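Local coordinates for 2-polyprenyl-6-methoxyphenol hydroxylase-like FAD-dependent oxidoreductase (Streptomyces sp. NRRL 11266, PDB 6UI5), which binds flavin-adenine dinucleotide and belongs to the FAD-dependent oxidoreductases that join a Rossmann-type FAD-binding domain to a thioredoxin-like C-terminal domain, at residues G204-G209 with V288-N293; V474-G479 with D485-A490; R57-G62 with I105-E110; C148-G153 with A312-G317. All blocks are in the same frame, centred on the assembly; numbering follows the deposited sequence.

Contact 1 (G204-G209 with V288-N293); sequences GDQFLG and VHYPYN. With FAD (flavin-adenine dinucleotide), chain C.
Gln-206 reaches from the start of strand 206-211 to the hydroxyls of Tyr-290 and Tyr-292 in the loop that lies beside the flavin. From CB the chain runs out nearly straight (chi2 169°), CG serving as the spacer. The amide carbon CD lies 3.8 Å from Tyr-290 OH, and OE1 is about as far from that oxygen. NE2 comes closest, 3.4 Å from Tyr-290 OH, though at an angle too poor for a hydrogen bond, and it is 3.6 Å from Tyr-292 OH. The amide plane is turned 50° from the Tyr-290 ring but only 25° from that of Tyr-292. The two tyrosines pack on each other, Tyr-290 putting CE2 over the centre of the Tyr-292 ring. Between them in sequence, Pro-291 sets CB 3.4 Å from flavin N5 and so belongs to the FAD pocket. Tyr-292 OH is hydrogen-bonded to Tyr-200 OH, which gives it a polar partner within this buried contact. Around the site, strand 216-225 pairs with strand 206-211 and sends Phe-220 and Ala-222 against Tyr-290, while Ile-342 of helix 325-346 packs on both tyrosines.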
# COMPACT_ATOMS: atom_id res chain seq x y z
N GLY A 204 -4.02 -16.68 10.28
CA GLY A 204 -3.56 -16.72 8.90
C GLY A 204 -3.58 -18.07 8.19
O GLY A 204 -3.50 -18.14 6.96
N ASP A 205 -3.73 -19.16 8.96
CA ASP A 205 -3.51 -20.51 8.46
C ASP A 205 -4.61 -20.95 7.51
O ASP A 205 -5.80 -20.80 7.79
CB ASP A 205 -3.41 -21.49 9.63
CG ASP A 205 -2.66 -20.90 10.80
OD1 ASP A 205 -3.31 -20.31 11.68
OD2 ASP A 205 -1.42 -21.00 10.82
N GLN A 206 -4.21 -21.55 6.39
CA GLN A 206 -5.12 -21.99 5.35
C GLN A 206 -5.03 -23.50 5.18
O GLN A 206 -4.02 -24.12 5.51
CB GLN A 206 -4.81 -21.29 4.01
CG GLN A 206 -4.37 -19.81 4.14
CD GLN A 206 -3.81 -19.22 2.83
OE1 GLN A 206 -4.30 -19.51 1.74
NE2 GLN A 206 -2.78 -18.37 2.95
N PHE A 207 -6.12 -24.09 4.69
CA PHE A 207 -6.10 -25.46 4.21
C PHE A 207 -6.77 -25.56 2.85
O PHE A 207 -7.93 -25.16 2.71
CB PHE A 207 -6.80 -26.43 5.16
CG PHE A 207 -7.01 -27.78 4.55
CD1 PHE A 207 -5.98 -28.70 4.49
CD2 PHE A 207 -8.23 -28.12 3.97
CE1 PHE A 207 -6.16 -29.94 3.90
CE2 PHE A 207 -8.41 -29.35 3.38
CZ PHE A 207 -7.38 -30.26 3.35
N LEU A 208 -6.08 -26.13 1.88
CA LEU A 208 -6.64 -26.36 0.56
C LEU A 208 -6.80 -27.86 0.32
O LEU A 208 -5.83 -28.61 0.41
CB LEU A 208 -5.76 -25.77 -0.54
CG LEU A 208 -6.30 -26.16 -1.92
CD1 LEU A 208 -7.67 -25.51 -2.15
CD2 LEU A 208 -5.34 -25.80 -3.04
N GLY A 209 -8.02 -28.28 0.01
CA GLY A 209 -8.25 -29.63 -0.45
C GLY A 209 -8.90 -29.66 -1.82
O GLY A 209 -10.03 -29.21 -1.99
N VAL A 288 12.54 -16.91 -4.71
CA VAL A 288 11.54 -17.79 -4.09
C VAL A 288 10.74 -16.97 -3.09
O VAL A 288 11.21 -15.95 -2.58
CB VAL A 288 12.16 -18.99 -3.34
CG1 VAL A 288 12.90 -19.93 -4.31
CG2 VAL A 288 13.06 -18.49 -2.25
N HIS A 289 9.54 -17.45 -2.77
CA HIS A 289 8.56 -16.70 -1.99
C HIS A 289 7.36 -17.61 -1.83
O HIS A 289 7.30 -18.70 -2.41
CB HIS A 289 8.15 -15.40 -2.69
CG HIS A 289 7.87 -15.59 -4.14
ND1 HIS A 289 6.79 -16.30 -4.61
CD2 HIS A 289 8.57 -15.21 -5.24
CE1 HIS A 289 6.82 -16.34 -5.93
NE2 HIS A 289 7.89 -15.68 -6.34
N TYR A 290 6.39 -17.16 -1.04
CA TYR A 290 5.18 -17.93 -0.85
C TYR A 290 4.45 -18.08 -2.19
O TYR A 290 4.41 -17.14 -3.00
CB TYR A 290 4.26 -17.28 0.18
CG TYR A 290 2.99 -18.04 0.44
CD1 TYR A 290 3.00 -19.14 1.29
CD2 TYR A 290 1.79 -17.68 -0.14
CE1 TYR A 290 1.86 -19.86 1.54
CE2 TYR A 290 0.63 -18.39 0.12
CZ TYR A 290 0.67 -19.48 0.96
OH TYR A 290 -0.48 -20.21 1.22
N PRO A 291 3.88 -19.26 -2.46
CA PRO A 291 3.21 -19.50 -3.75
C PRO A 291 1.83 -18.84 -3.83
O PRO A 291 0.85 -19.33 -3.26
CB PRO A 291 3.06 -21.05 -3.81
CG PRO A 291 3.39 -21.53 -2.39
CD PRO A 291 4.29 -20.51 -1.76
N TYR A 292 1.75 -17.75 -4.57
CA TYR A 292 0.52 -17.02 -4.79
C TYR A 292 0.38 -16.71 -6.27
O TYR A 292 1.38 -16.49 -6.96
CB TYR A 292 0.50 -15.71 -4.01
CG TYR A 292 -0.27 -15.70 -2.72
CD1 TYR A 292 -1.53 -16.27 -2.63
CD2 TYR A 292 0.25 -15.05 -1.60
CE1 TYR A 292 -2.25 -16.21 -1.45
CE2 TYR A 292 -0.45 -15.00 -0.42
CZ TYR A 292 -1.70 -15.58 -0.35
OH TYR A 292 -2.41 -15.52 0.81
N ASN A 293 -0.87 -16.74 -6.77
CA ASN A 293 -1.26 -16.29 -8.11
C ASN A 293 -0.50 -17.02 -9.22
O ASN A 293 -0.63 -16.64 -10.38
CB ASN A 293 -1.05 -14.79 -8.28
CG ASN A 293 -1.56 -14.01 -7.09
OD1 ASN A 293 -0.79 -13.55 -6.26
ND2 ASN A 293 -2.88 -13.86 -7.00
PA FAD C . 12.44 -26.57 -9.17
O1A FAD C . 10.98 -26.81 -9.46
O2A FAD C . 12.66 -26.65 -7.67
O5B FAD C . 13.40 -27.56 -10.09
C5B FAD C . 14.80 -27.62 -9.84
C4B FAD C . 15.33 -28.98 -10.39
O4B FAD C . 16.64 -29.08 -10.34
C3B FAD C . 14.81 -30.14 -9.50
O3B FAD C . 14.47 -31.18 -10.31
C2B FAD C . 16.02 -30.51 -8.63
O2B FAD C . 15.79 -31.88 -8.09
C1B FAD C . 16.99 -30.46 -9.50
N9A FAD C . 18.32 -30.24 -8.98
C8A FAD C . 18.66 -29.50 -7.90
N7A FAD C . 20.01 -29.50 -7.80
C5A FAD C . 20.50 -30.23 -8.83
C6A FAD C . 21.79 -30.56 -9.23
N6A FAD C . 23.16 -30.33 -8.78
N1A FAD C . 22.00 -31.31 -10.31
C2A FAD C . 20.96 -31.76 -11.04
N3A FAD C . 19.69 -31.42 -10.66
C4A FAD C . 19.46 -30.67 -9.57
N1 FAD C . 3.94 -22.81 -8.26
C2 FAD C . 2.70 -22.21 -8.84
O2 FAD C . 2.71 -21.67 -9.90
N3 FAD C . 1.44 -22.30 -8.06
C4 FAD C . 1.44 -22.96 -6.76
O4 FAD C . 0.45 -23.05 -6.11
C4X FAD C . 2.71 -23.56 -6.20
N5 FAD C . 2.64 -24.20 -4.91
C5X FAD C . 3.88 -24.77 -4.33
C6 FAD C . 3.81 -25.38 -3.08
C7 FAD C . 4.95 -25.94 -2.52
C7M FAD C . 4.57 -26.53 -1.16
C8 FAD C . 6.18 -25.91 -3.19
C8M FAD C . 7.39 -26.55 -2.49
C9 FAD C . 6.26 -25.29 -4.45
C9A FAD C . 5.11 -24.71 -5.04
N10 FAD C . 5.18 -24.04 -6.39
C10 FAD C . 3.95 -23.48 -6.95
C1' FAD C . 6.47 -24.02 -7.11
C2' FAD C . 7.08 -22.68 -7.55
O2' FAD C . 6.50 -22.21 -8.71
C3' FAD C . 8.55 -22.87 -7.93
O3' FAD C . 9.10 -21.60 -8.04
C4' FAD C . 8.81 -23.58 -9.27
O4' FAD C . 8.28 -24.87 -9.36
C5' FAD C . 10.33 -23.70 -9.33
O5' FAD C . 10.78 -23.94 -10.63
P FAD C . 12.38 -24.22 -10.93
O1P FAD C . 12.50 -25.04 -12.19
O2P FAD C . 13.23 -22.96 -10.97
O3P FAD C . 12.91 -25.04 -9.61

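Contact 2 (V474-G479 with D485-A490); sequences VAWHDG and DELRTA
Strand 474-477 and helix 485-490 run almost antiparallel, at 162° with their axes 8.2 Å apart, and approach most closely where Trp-476 faces Leu-487. The indole stands out from the strand with CG anti to its backbone N (chi1 170°), and this presents one broad face to the helix. Leu-487 lies across that face. Its CB sits over the CE2-NE1 side of the indole, 3.4 Å from Trp-476 CE2, while CD1 makes a CH-pi contact 3.4 Å from the centroid of the six-membered ring and only 8° off the normal, almost directly above its middle. On the same helix, Glu-486 CB meets the indole in plane at its edge, 3.8 Å from Trp-476 NE1. This pairing of a strand with the helix that follows it after a short turn closes the C-terminal domain, of the thioredoxin-like family: 474-477 is an outermost strand of the mixed sheet, next to strand 465-468, and helix 484-495 folds back over the sheet. The turn itself ties the polar ends. Trp-476 NE1 donates to Gly-483 O, and Glu-486 OE2 accepts from Gly-483 N. NE1 also lies near Leu-487 N, but both are donors and no bond joins them. Farther along the helix Ala-490 packs beside the strand backbone, its methyl CB 4.0 Å from Trp-476 CB and equally far from Ala-475 O, an oxygen that is hydrogen-bonded to Tyr-390 OH. Thr-465 and Leu-467 of the neighbouring strand 465-468 also touch Trp-476.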
# COMPACT_ATOMS: atom_id res chain seq x y z
N VAL A 474 7.31 -5.85 -26.82
CA VAL A 474 7.24 -4.76 -27.80
C VAL A 474 8.44 -3.84 -27.62
O VAL A 474 8.49 -3.07 -26.65
CB VAL A 474 5.95 -3.96 -27.67
CG1 VAL A 474 6.06 -2.72 -28.62
CG2 VAL A 474 4.77 -4.79 -27.99
N ALA A 475 9.37 -3.86 -28.56
CA ALA A 475 10.49 -2.93 -28.47
C ALA A 475 10.26 -1.65 -29.27
O ALA A 475 11.04 -0.71 -29.14
CB ALA A 475 11.78 -3.61 -28.95
N TRP A 476 9.21 -1.59 -30.08
CA TRP A 476 8.96 -0.45 -30.95
C TRP A 476 7.57 -0.57 -31.54
O TRP A 476 7.12 -1.68 -31.87
CB TRP A 476 10.00 -0.36 -32.08
CG TRP A 476 9.69 0.65 -33.18
CD1 TRP A 476 10.20 1.92 -33.30
CD2 TRP A 476 8.82 0.47 -34.31
NE1 TRP A 476 9.72 2.53 -34.42
CE2 TRP A 476 8.86 1.67 -35.06
CE3 TRP A 476 8.03 -0.59 -34.76
CZ2 TRP A 476 8.13 1.85 -36.24
CZ3 TRP A 476 7.30 -0.41 -35.93
CH2 TRP A 476 7.36 0.80 -36.66
N HIS A 477 6.92 0.57 -31.70
CA HIS A 477 5.68 0.66 -32.45
C HIS A 477 5.49 2.12 -32.89
O HIS A 477 6.14 3.02 -32.36
CB HIS A 477 4.52 0.15 -31.60
CG HIS A 477 4.13 1.09 -30.50
ND1 HIS A 477 3.72 2.39 -30.74
CD2 HIS A 477 4.08 0.92 -29.16
CE1 HIS A 477 3.44 2.97 -29.59
NE2 HIS A 477 3.64 2.10 -28.61
N ASP A 478 4.55 2.35 -33.82
CA ASP A 478 4.36 3.67 -34.44
C ASP A 478 3.03 4.33 -34.08
O ASP A 478 2.46 5.03 -34.90
CB ASP A 478 4.48 3.60 -35.96
CG ASP A 478 3.41 2.69 -36.61
OD1 ASP A 478 2.47 2.26 -35.92
OD2 ASP A 478 3.52 2.39 -37.82
N GLY A 479 2.51 4.07 -32.90
CA GLY A 479 1.28 4.72 -32.46
C GLY A 479 1.54 5.90 -31.55
O GLY A 479 0.60 6.62 -31.18
N ASP A 485 13.15 5.67 -38.28
CA ASP A 485 14.50 5.79 -37.75
C ASP A 485 14.62 5.17 -36.36
O ASP A 485 15.63 4.53 -36.05
CB ASP A 485 14.96 7.26 -37.74
CG ASP A 485 16.42 7.41 -37.29
OD1 ASP A 485 17.21 6.45 -37.43
OD2 ASP A 485 16.78 8.48 -36.77
N GLU A 486 13.60 5.37 -35.51
CA GLU A 486 13.57 4.74 -34.20
C GLU A 486 13.57 3.23 -34.32
O GLU A 486 14.26 2.53 -33.57
CB GLU A 486 12.33 5.18 -33.43
CG GLU A 486 12.34 6.57 -32.89
CD GLU A 486 12.09 7.61 -33.99
OE1 GLU A 486 12.38 8.81 -33.73
OE2 GLU A 486 11.64 7.21 -35.10
N LEU A 487 12.77 2.69 -35.25
CA LEU A 487 12.79 1.25 -35.49
C LEU A 487 14.19 0.76 -35.83
O LEU A 487 14.60 -0.31 -35.36
CB LEU A 487 11.81 0.91 -36.60
CG LEU A 487 11.79 -0.48 -37.21
CD1 LEU A 487 10.40 -0.74 -37.64
CD2 LEU A 487 12.65 -0.47 -38.43
N ARG A 488 14.94 1.51 -36.65
CA ARG A 488 16.32 1.11 -36.95
C ARG A 488 17.20 1.16 -35.69
O ARG A 488 18.19 0.42 -35.58
CB ARG A 488 16.93 1.99 -38.06
CG ARG A 488 16.54 1.64 -39.50
CD ARG A 488 17.34 2.43 -40.57
NE ARG A 488 16.98 3.86 -40.64
CZ ARG A 488 16.06 4.40 -41.46
NH1 ARG A 488 15.36 3.64 -42.30
NH2 ARG A 488 15.83 5.71 -41.44
N THR A 489 16.86 2.03 -34.74
CA THR A 489 17.61 2.07 -33.50
C THR A 489 17.30 0.84 -32.65
O THR A 489 18.19 0.08 -32.27
CB THR A 489 17.30 3.37 -32.75
OG1 THR A 489 17.82 4.50 -33.49
CG2 THR A 489 17.90 3.35 -31.34
N ALA A 490 16.00 0.59 -32.43
CA ALA A 490 15.53 -0.60 -31.76
C ALA A 490 16.14 -1.87 -32.34
O ALA A 490 16.54 -2.78 -31.61
CB ALA A 490 14.00 -0.64 -31.84

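Contact 3 (R57-G62 with I105-E110); sequences RGLAAG and IDRAVE
Arg-107 points its guanidinium end-on at the backbone carbonyl of Arg-57, so that both terminal nitrogens close on one oxygen. NH1 lies 2.8 Å from Arg-57 O and NH2 3.0 Å from it; the oxygen sits in the guanidinium plane, and the NH2 bond follows the C=O direction with a C=O...N angle of 164°. Sharing one acceptor bends both N-H bonds, to 142° and 137°. A double bend in the arginine chain turns its end in this direction. Leu-59 crosses the same group from another side: its CD2 lies over one guanidinium face, offset toward the rim and 3.1 Å from Arg-107 NH2, a close approach as modelled. Edge and face of the flat cation thus have different partners, one polar and one apolar. Arg-57 contributes its carbonyl here, whereas its own side chain leads away to a salt bridge with Glu-20. Gly-58, with positive phi, is the C-prime residue of a Schellman motif ending helix 48-55, which makes the gripped carbonyl that of the residue just before it. Along helix 97-110, Arg-107 NE makes a long salt bridge to Glu-110 OE1, 3.7 Å away. A positive group held at the carbonyl end of helix 48-55 should be favourable electrostatically, and it ties that helix end to the face of helix 97-110 within the FAD-binding domain.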
# COMPACT_ATOMS: atom_id res chain seq x y z
N ARG A 57 4.97 -20.61 -28.11
CA ARG A 57 5.69 -21.78 -28.58
C ARG A 57 4.75 -22.95 -28.84
O ARG A 57 5.19 -24.11 -28.90
CB ARG A 57 6.80 -22.13 -27.58
CG ARG A 57 7.61 -20.88 -27.19
CD ARG A 57 8.85 -20.69 -28.04
NE ARG A 57 9.67 -19.55 -27.63
CZ ARG A 57 9.62 -18.36 -28.21
NH1 ARG A 57 8.80 -18.17 -29.25
NH2 ARG A 57 10.43 -17.40 -27.75
N GLY A 58 3.46 -22.65 -29.00
CA GLY A 58 2.49 -23.69 -29.29
C GLY A 58 2.24 -24.67 -28.16
O GLY A 58 1.63 -25.72 -28.39
N LEU A 59 2.69 -24.36 -26.95
CA LEU A 59 2.57 -25.27 -25.82
C LEU A 59 1.32 -25.04 -24.98
O LEU A 59 1.08 -25.82 -24.06
CB LEU A 59 3.80 -25.16 -24.92
CG LEU A 59 5.13 -25.35 -25.66
CD1 LEU A 59 6.27 -24.75 -24.88
CD2 LEU A 59 5.37 -26.84 -25.89
N ALA A 60 0.52 -24.03 -25.26
CA ALA A 60 -0.60 -23.71 -24.38
C ALA A 60 -1.87 -24.46 -24.79
O ALA A 60 -2.46 -25.17 -23.97
CB ALA A 60 -0.87 -22.18 -24.36
N ALA A 61 -2.32 -24.28 -26.03
CA ALA A 61 -3.44 -25.07 -26.51
C ALA A 61 -3.13 -26.54 -26.26
O ALA A 61 -2.01 -27.02 -26.52
CB ALA A 61 -3.69 -24.83 -28.00
N GLY A 62 -4.11 -27.24 -25.71
CA GLY A 62 -3.93 -28.65 -25.42
C GLY A 62 -3.86 -28.81 -23.92
O GLY A 62 -4.57 -29.62 -23.34
N ILE A 105 9.06 -31.62 -21.33
CA ILE A 105 9.99 -32.73 -21.57
C ILE A 105 9.81 -33.27 -22.98
O ILE A 105 10.78 -33.57 -23.68
CB ILE A 105 9.79 -33.84 -20.51
CG1 ILE A 105 10.15 -33.34 -19.11
CG2 ILE A 105 10.61 -35.07 -20.90
CD1 ILE A 105 9.71 -34.31 -17.99
N ASP A 106 8.56 -33.40 -23.42
CA ASP A 106 8.31 -33.85 -24.79
C ASP A 106 8.95 -32.90 -25.80
O ASP A 106 9.72 -33.33 -26.67
CB ASP A 106 6.82 -33.96 -25.06
CG ASP A 106 6.23 -35.24 -24.52
OD1 ASP A 106 7.00 -36.13 -24.06
OD2 ASP A 106 4.99 -35.35 -24.54
N ARG A 107 8.63 -31.60 -25.70
CA ARG A 107 9.18 -30.64 -26.66
C ARG A 107 10.69 -30.63 -26.61
O ARG A 107 11.35 -30.50 -27.66
CB ARG A 107 8.63 -29.24 -26.40
CG ARG A 107 9.31 -28.17 -27.22
CD ARG A 107 8.88 -28.27 -28.67
NE ARG A 107 7.43 -28.15 -28.77
CZ ARG A 107 6.78 -27.01 -28.98
NH1 ARG A 107 7.44 -25.83 -29.14
NH2 ARG A 107 5.45 -27.05 -29.02
N ALA A 108 11.27 -30.81 -25.42
CA ALA A 108 12.73 -30.81 -25.31
C ALA A 108 13.34 -31.98 -26.08
O ALA A 108 14.33 -31.80 -26.81
CB ALA A 108 13.13 -30.84 -23.84
N VAL A 109 12.77 -33.18 -25.93
CA VAL A 109 13.46 -34.32 -26.52
C VAL A 109 13.35 -34.25 -28.04
O VAL A 109 14.31 -34.58 -28.74
CB VAL A 109 12.97 -35.67 -25.95
CG1 VAL A 109 13.05 -35.66 -24.42
CG2 VAL A 109 11.57 -36.06 -26.41
N GLU A 110 12.24 -33.74 -28.58
CA GLU A 110 12.14 -33.65 -30.04
C GLU A 110 13.00 -32.54 -30.62
O GLU A 110 13.51 -32.69 -31.73
CB GLU A 110 10.69 -33.46 -30.48
CG GLU A 110 9.99 -32.32 -29.84
CD GLU A 110 8.53 -32.63 -29.63
OE1 GLU A 110 7.68 -31.72 -29.81
OE2 GLU A 110 8.22 -33.80 -29.29

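Contact 4 (C148-G153 with A312-G317); sequences CRYLVG and AAEVHG. Unlike the reference sequence in segment 312-317: Glu-314 (reference Asp).
The last turn of helix 295-316, which Arg-149 and Tyr-150 meet from the strand side, is held by a backbone bond of 2.8 Å from His-316 N to Ala-312 O. Gly-317, with positive phi, closes the helix in a Schellman motif: its N donates to Glu-314 O at 3.0 Å and makes a weak bond back to Ala-313 O. Across the contact Arg-149 NH2 merely touches Glu-314 O, at 3.9 Å. Arg-149 lays its guanidinium alongside this turn. One face of the group covers Val-315, with CA 3.5 Å from Arg-149 NH2 and CG1 3.8 Å from Arg-149 NH1. Val-315 O is 3.4 Å from Arg-149 NH2. With CG1 anti to the backbone N (chi1 178°), the valine turns that methyl toward the cation. Next to Arg-149 in sequence, Tyr-150 comes to meet Glu-314. It approaches through the edge of its ring, the ring and carboxylate planes 82° apart, and its hydroxyl points at Glu-314 CG; the modelled separation is too short to be taken literally. Ile-311 of the same helix also packs on the Tyr-150 side chain, and Arg-278 forms a cation-pi interaction with its ring. Strand 150-153 lies in the parallel sheet of the Rossmann-type FAD-binding domain, between strands 5-8 and 279-281, and the C-terminal turn of helix 295-316 packs against Arg-149 and Tyr-150. The carboxylate of Glu-314 stays 5.9 Å from the arginine, measured from OE1 to NH2, which is not a salt bridge. Across the contact, then, Arg-149 probably acts mainly through the apolar cover of its flat group, with a modest favourable pull from the carbonyl-rich helix end.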
# COMPACT_ATOMS: atom_id res chain seq x y z
N CYS A 148 32.01 -26.58 -21.34
CA CYS A 148 30.81 -25.98 -21.91
C CYS A 148 30.97 -24.47 -22.09
O CYS A 148 31.96 -23.87 -21.66
CB CYS A 148 29.58 -26.28 -21.05
SG CYS A 148 29.50 -25.27 -19.58
N ARG A 149 29.96 -23.86 -22.71
CA ARG A 149 29.99 -22.47 -23.15
C ARG A 149 29.35 -21.52 -22.14
O ARG A 149 29.92 -20.48 -21.80
CB ARG A 149 29.27 -22.36 -24.49
CG ARG A 149 29.42 -21.03 -25.17
CD ARG A 149 29.43 -21.25 -26.65
NE ARG A 149 29.50 -19.99 -27.37
CZ ARG A 149 29.57 -19.92 -28.69
NH1 ARG A 149 29.58 -21.04 -29.40
NH2 ARG A 149 29.63 -18.74 -29.29
N TYR A 150 28.15 -21.85 -21.69
CA TYR A 150 27.51 -21.13 -20.61
C TYR A 150 26.95 -22.16 -19.64
O TYR A 150 26.58 -23.27 -20.04
CB TYR A 150 26.39 -20.19 -21.10
CG TYR A 150 26.88 -19.04 -21.93
CD1 TYR A 150 27.44 -17.93 -21.32
CD2 TYR A 150 26.78 -19.04 -23.33
CE1 TYR A 150 27.91 -16.87 -22.05
CE2 TYR A 150 27.24 -17.95 -24.09
CZ TYR A 150 27.81 -16.88 -23.43
OH TYR A 150 28.29 -15.79 -24.12
N LEU A 151 26.88 -21.78 -18.37
CA LEU A 151 26.30 -22.62 -17.33
C LEU A 151 25.12 -21.87 -16.73
O LEU A 151 25.29 -20.78 -16.17
CB LEU A 151 27.33 -22.97 -16.26
CG LEU A 151 26.75 -23.50 -14.95
CD1 LEU A 151 26.02 -24.82 -15.19
CD2 LEU A 151 27.83 -23.64 -13.90
N VAL A 152 23.92 -22.44 -16.84
CA VAL A 152 22.72 -21.85 -16.25
C VAL A 152 22.25 -22.77 -15.14
O VAL A 152 21.91 -23.93 -15.39
CB VAL A 152 21.60 -21.62 -17.28
CG1 VAL A 152 20.49 -20.85 -16.63
CG2 VAL A 152 22.13 -20.88 -18.51
N GLY A 153 22.24 -22.25 -13.93
CA GLY A 153 21.67 -22.98 -12.83
C GLY A 153 20.19 -22.73 -12.71
O GLY A 153 19.77 -21.66 -12.25
N ALA A 312 21.24 -17.53 -27.19
CA ALA A 312 21.33 -18.03 -28.57
C ALA A 312 21.94 -16.99 -29.49
O ALA A 312 22.79 -17.31 -30.33
CB ALA A 312 19.95 -18.46 -29.08
N ALA A 313 21.54 -15.72 -29.32
CA ALA A 313 22.13 -14.65 -30.11
C ALA A 313 23.63 -14.56 -29.89
O ALA A 313 24.39 -14.39 -30.85
CB ALA A 313 21.47 -13.31 -29.76
N GLU A 314 24.08 -14.67 -28.65
CA GLU A 314 25.52 -14.62 -28.40
C GLU A 314 26.23 -15.79 -29.07
O GLU A 314 27.27 -15.61 -29.71
CB GLU A 314 25.81 -14.61 -26.91
CG GLU A 314 27.29 -14.65 -26.63
CD GLU A 314 27.96 -13.31 -26.84
OE1 GLU A 314 29.18 -13.31 -27.14
OE2 GLU A 314 27.27 -12.28 -26.70
N VAL A 315 25.67 -16.99 -28.94
CA VAL A 315 26.23 -18.13 -29.65
C VAL A 315 26.32 -17.81 -31.14
O VAL A 315 27.38 -17.98 -31.78
CB VAL A 315 25.38 -19.39 -29.39
CG1 VAL A 315 25.94 -20.55 -30.16
CG2 VAL A 315 25.32 -19.70 -27.89
N HIS A 316 25.23 -17.32 -31.71
CA HIS A 316 25.26 -17.10 -33.15
C HIS A 316 26.10 -15.88 -33.53
O HIS A 316 26.32 -15.66 -34.72
CB HIS A 316 23.84 -16.99 -33.70
CG HIS A 316 23.03 -18.24 -33.51
ND1 HIS A 316 23.51 -19.50 -33.81
CD2 HIS A 316 21.78 -18.43 -33.01
CE1 HIS A 316 22.59 -20.40 -33.53
NE2 HIS A 316 21.53 -19.78 -33.04
N GLY A 317 26.59 -15.11 -32.56
CA GLY A 317 27.54 -14.06 -32.85
C GLY A 317 26.94 -12.72 -33.24
O GLY A 317 27.70 -11.78 -33.53

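Contacts 3, 4 and 1 belong to the FAD-binding domain, contact 2 to the C-terminal one. Contact 3 closes first along the chain; contact 4 then spans residues 148 to 317 and encloses contact 1 in sequence; contact 2 follows last. Contacts 1 and 4 share the run into helix 295-316: the loop before it carries contact 1 beside the flavin, and its last turn carries contact 4, their centres 36 Å apart on opposite sides of the chain's centre. Contacts 3 and 4 are nearer, centres 22 Å apart. Contact 2 lies 41 Å from contact 1 between centres, well away from the flavin side. None touches another; three join FAD-binding-domain elements and one a C-terminal strand and helix.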